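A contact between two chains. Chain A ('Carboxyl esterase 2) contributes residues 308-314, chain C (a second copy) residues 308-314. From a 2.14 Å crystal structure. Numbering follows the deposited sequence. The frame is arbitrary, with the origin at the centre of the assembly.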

ATOM      1  N   ALA A 308      -1.693  -8.281  -6.345  1.00 41.21           N
ATOM      2  CA  ALA A 308      -1.666  -6.857  -6.059  1.00 42.63           C
ATOM      3  C   ALA A 308      -0.220  -6.366  -6.025  1.00 38.44           C
ATOM      4  O   ALA A 308       0.655  -7.023  -5.458  1.00 41.82           O
ATOM      5  CB  ALA A 308      -2.376  -6.565  -4.739  1.00 39.37           C
ATOM      6  N   ILE A 309       0.029  -5.216  -6.641  1.00 39.19           N
ATOM      7  CA  ILE A 309       1.365  -4.625  -6.657  1.00 39.53           C
ATOM      8  C   ILE A 309       1.343  -3.179  -6.165  1.00 42.10           C
ATOM      9  O   ILE A 309       0.605  -2.330  -6.678  1.00 42.08           O
ATOM     10  CB  ILE A 309       2.004  -4.643  -8.067  1.00 43.38           C
ATOM     11  CG1 ILE A 309       1.733  -5.970  -8.785  1.00 44.17           C
ATOM     12  CG2 ILE A 309       3.496  -4.351  -7.965  1.00 40.54           C
ATOM     13  CD1 ILE A 309       1.637  -5.830 -10.283  1.00 42.88           C
ATOM     14  N   ILE A 310       2.167  -2.913  -5.165  1.00 37.97           N
ATOM     15  CA  ILE A 310       2.236  -1.613  -4.532  1.00 38.50           C
ATOM     16  C   ILE A 310       3.667  -1.082  -4.465  1.00 39.58           C
ATOM     17  O   ILE A 310       4.580  -1.775  -4.013  1.00 39.81           O
ATOM     18  CB  ILE A 310       1.651  -1.689  -3.124  1.00 43.86           C
ATOM     19  CG1 ILE A 310       0.127  -1.597  -3.197  1.00 41.56           C
ATOM     20  CG2 ILE A 310       2.172  -0.586  -2.250  1.00 49.39           C
ATOM     21  CD1 ILE A 310      -0.514  -2.009  -1.899  1.00 54.78           C
ATOM     22  N   ARG A 311       3.844   0.150  -4.925  1.00 38.30           N
ATOM     23  CA  ARG A 311       5.120   0.844  -4.869  1.00 37.20           C
ATOM     24  C   ARG A 311       5.074   1.903  -3.783  1.00 42.66           C
ATOM     25  O   ARG A 311       4.191   2.766  -3.778  1.00 41.15           O
ATOM     26  CB  ARG A 311       5.459   1.496  -6.218  1.00 36.81           C
ATOM     27  CG  ARG A 311       6.711   2.395  -6.164  1.00 36.46           C
ATOM     28  CD  ARG A 311       6.843   3.290  -7.404  1.00 38.95           C
ATOM     29  NE  ARG A 311       7.020   2.529  -8.638  1.00 43.09           N
ATOM     30  CZ  ARG A 311       7.370   3.068  -9.807  1.00 47.69           C
ATOM     31  NH1 ARG A 311       7.567   4.381  -9.909  1.00 43.19           N
ATOM     32  NH2 ARG A 311       7.511   2.295 -10.879  1.00 44.15           N
ATOM     33  N   VAL A 312       6.030   1.837  -2.864  1.00 39.39           N
ATOM     34  CA  VAL A 312       6.107   2.770  -1.758  1.00 38.76           C
ATOM     35  C   VAL A 312       7.087   3.864  -2.117  1.00 40.67           C
ATOM     36  O   VAL A 312       8.266   3.592  -2.350  1.00 41.88           O
ATOM     37  CB  VAL A 312       6.561   2.067  -0.457  1.00 38.70           C
ATOM     38  CG1 VAL A 312       6.409   2.993   0.727  1.00 37.78           C
ATOM     39  CG2 VAL A 312       5.767   0.800  -0.242  1.00 36.06           C
ATOM     40  N   LEU A 313       6.616   5.102  -2.174  1.00 38.43           N
ATOM     41  CA  LEU A 313       7.482   6.194  -2.613  1.00 42.17           C
ATOM     42  C   LEU A 313       8.398   6.688  -1.491  1.00 39.27           C
ATOM     43  O   LEU A 313       8.057   6.595  -0.309  1.00 39.77           O
ATOM     44  CB  LEU A 313       6.654   7.354  -3.166  1.00 38.76           C
ATOM     45  CG  LEU A 313       6.311   7.248  -4.651  1.00 43.44           C
ATOM     46  CD1 LEU A 313       5.391   6.041  -4.931  1.00 38.63           C
ATOM     47  CD2 LEU A 313       5.693   8.543  -5.151  1.00 39.79           C
ATOM     48  N   GLY A 314       9.576   7.180  -1.869  1.00 42.50           N
ATOM     49  CA  GLY A 314      10.495   7.808  -0.929  1.00 41.88           C
ATOM     50  C   GLY A 314      11.295   6.857  -0.045  1.00 44.72           C
ATOM     51  O   GLY A 314      11.956   7.282   0.907  1.00 42.45           O
TER
ATOM     52  N   ALA C 308       3.024   9.431   3.972  1.00 45.45           N
ATOM     53  CA  ALA C 308       3.221   8.188   3.215  1.00 40.85           C
ATOM     54  C   ALA C 308       2.592   8.278   1.807  1.00 47.08           C
ATOM     55  O   ALA C 308       1.473   8.791   1.643  1.00 41.75           O
ATOM     56  CB  ALA C 308       2.635   7.012   3.990  1.00 39.81           C
ATOM     57  N   ILE C 309       3.305   7.803   0.788  1.00 43.52           N
ATOM     58  CA  ILE C 309       2.761   7.816  -0.570  1.00 38.34           C
ATOM     59  C   ILE C 309       2.877   6.458  -1.230  1.00 45.91           C
ATOM     60  O   ILE C 309       3.978   5.926  -1.376  1.00 40.53           O
ATOM     61  CB  ILE C 309       3.463   8.822  -1.461  1.00 41.53           C
ATOM     62  CG1 ILE C 309       3.736  10.125  -0.703  1.00 44.48           C
ATOM     63  CG2 ILE C 309       2.654   9.063  -2.709  1.00 40.99           C
ATOM     64  CD1 ILE C 309       4.975  10.834  -1.184  1.00 44.95           C
ATOM     65  N   ILE C 310       1.746   5.928  -1.681  1.00 39.31           N
ATOM     66  CA  ILE C 310       1.705   4.589  -2.240  1.00 39.69           C
ATOM     67  C   ILE C 310       1.050   4.592  -3.621  1.00 40.54           C
ATOM     68  O   ILE C 310      -0.029   5.152  -3.805  1.00 40.73           O
ATOM     69  CB  ILE C 310       0.951   3.658  -1.282  1.00 42.70           C
ATOM     70  CG1 ILE C 310       1.856   3.276  -0.111  1.00 44.13           C
ATOM     71  CG2 ILE C 310       0.455   2.437  -1.977  1.00 42.14           C
ATOM     72  CD1 ILE C 310       1.081   2.679   1.021  1.00 51.57           C
ATOM     73  N   ARG C 311       1.718   3.978  -4.589  1.00 39.66           N
ATOM     74  CA  ARG C 311       1.204   3.850  -5.949  1.00 37.13           C
ATOM     75  C   ARG C 311       0.728   2.425  -6.184  1.00 41.81           C
ATOM     76  O   ARG C 311       1.491   1.472  -5.971  1.00 36.53           O
ATOM     77  CB  ARG C 311       2.283   4.224  -6.976  1.00 34.41           C
ATOM     78  CG  ARG C 311       1.861   3.959  -8.415  1.00 36.47           C
ATOM     79  CD  ARG C 311       3.017   4.014  -9.410  1.00 37.41           C
ATOM     80  NE  ARG C 311       3.638   5.333  -9.453  1.00 42.17           N
ATOM     81  CZ  ARG C 311       4.480   5.727 -10.404  1.00 43.02           C
ATOM     82  NH1 ARG C 311       4.786   4.909 -11.403  1.00 44.11           N
ATOM     83  NH2 ARG C 311       4.991   6.947 -10.374  1.00 40.05           N
ATOM     84  N   VAL C 312      -0.535   2.282  -6.598  1.00 36.60           N
ATOM     85  CA  VAL C 312      -1.134   0.974  -6.867  1.00 36.22           C
ATOM     86  C   VAL C 312      -1.070   0.657  -8.359  1.00 36.77           C
ATOM     87  O   VAL C 312      -1.617   1.394  -9.180  1.00 37.44           O
ATOM     88  CB  VAL C 312      -2.600   0.911  -6.393  1.00 39.31           C
ATOM     89  CG1 VAL C 312      -3.125  -0.510  -6.497  1.00 33.41           C
ATOM     90  CG2 VAL C 312      -2.708   1.428  -4.965  1.00 36.09           C
ATOM     91  N   LEU C 313      -0.384  -0.420  -8.716  1.00 37.59           N
ATOM     92  CA  LEU C 313      -0.163  -0.736 -10.130  1.00 39.41           C
ATOM     93  C   LEU C 313      -1.346  -1.439 -10.791  1.00 35.57           C
ATOM     94  O   LEU C 313      -2.053  -2.237 -10.164  1.00 37.44           O
ATOM     95  CB  LEU C 313       1.095  -1.601 -10.300  1.00 38.67           C
ATOM     96  CG  LEU C 313       2.425  -0.847 -10.429  1.00 47.32           C
ATOM     97  CD1 LEU C 313       2.758  -0.080  -9.151  1.00 40.74           C
ATOM     98  CD2 LEU C 313       3.571  -1.794 -10.816  1.00 41.75           C
ATOM     99  N   GLY C 314      -1.530  -1.175 -12.079  1.00 39.73           N
ATOM    100  CA  GLY C 314      -2.526  -1.890 -12.859  1.00 41.18           C
ATOM    101  C   GLY C 314      -3.957  -1.430 -12.646  1.00 43.34           C
ATOM    102  O   GLY C 314      -4.895  -2.100 -13.091  1.00 41.73           O
TER
HETATM  103  O   HOH W   1      -2.184  -3.826  -7.831  1.00 41.74           O
HETATM  104  O   HOH W   2       5.786   6.768   1.370  1.00 45.91           O

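Two arginines of like charge stack on each other at the centre of this contact. The guanidinium of A:Arg311 lies flat on that of C:Arg311, with centres 4.0 Å apart and planes inclined by 24°. A:Arg311 NH1 and C:Arg311 NH1 are 3.2 Å apart. Both are donors, so this approach is not a hydrogen bond. The NE and NH2 atoms of both arginines are hydrogen-bonded elsewhere in the structure, so these donors are satisfied.

The same residues pair through their backbones. A:Arg311 N donates to C:Arg311 O at 2.9 Å, and C:Arg311 N donates to A:Arg311 O, also at 2.9 Å. The two strands run antiparallel, and the residue meets its own copy at the middle of the register. Two further bonds flank this pair. C:Leu313 N donates to A:Ile309 O at 3.0 Å, and A:Leu313 N donates to C:Ile309 O at 2.9 Å. All four bonds are nearly straight, with angles at hydrogen of 171° to 175°.

Between these bonds, A:Ile310 pairs with C:Val312 and A:Val312 with C:Ile310, without backbone hydrogen bonds. CA-H...O contacts join A:Ile310 CA to C:Arg311 O at 3.5 Å and C:Ile310 CA to A:Arg311 O at 3.4 Å.

From 310 to 312 the side chains alternate between the two faces of the sheet. The isoleucines at 310 share a face with the valines, opposite the arginines. There A:Ile310 CG2 packs against C:Ile310 CG2 at 3.5 Å. Near the ends, A:Ile309 CG2 lies 3.8 Å from C:Leu313 CD2, and A:Leu313 CB lies 3.9 Å from C:Ile309 CB.

A water extends the pairing at each end. Water 1 accepts from A:Ile309 N at 2.9 Å and donates to C:Leu313 O at 2.8 Å. Water 2 accepts from C:Ile309 N and donates to A:Leu313 O, both at 2.8 Å.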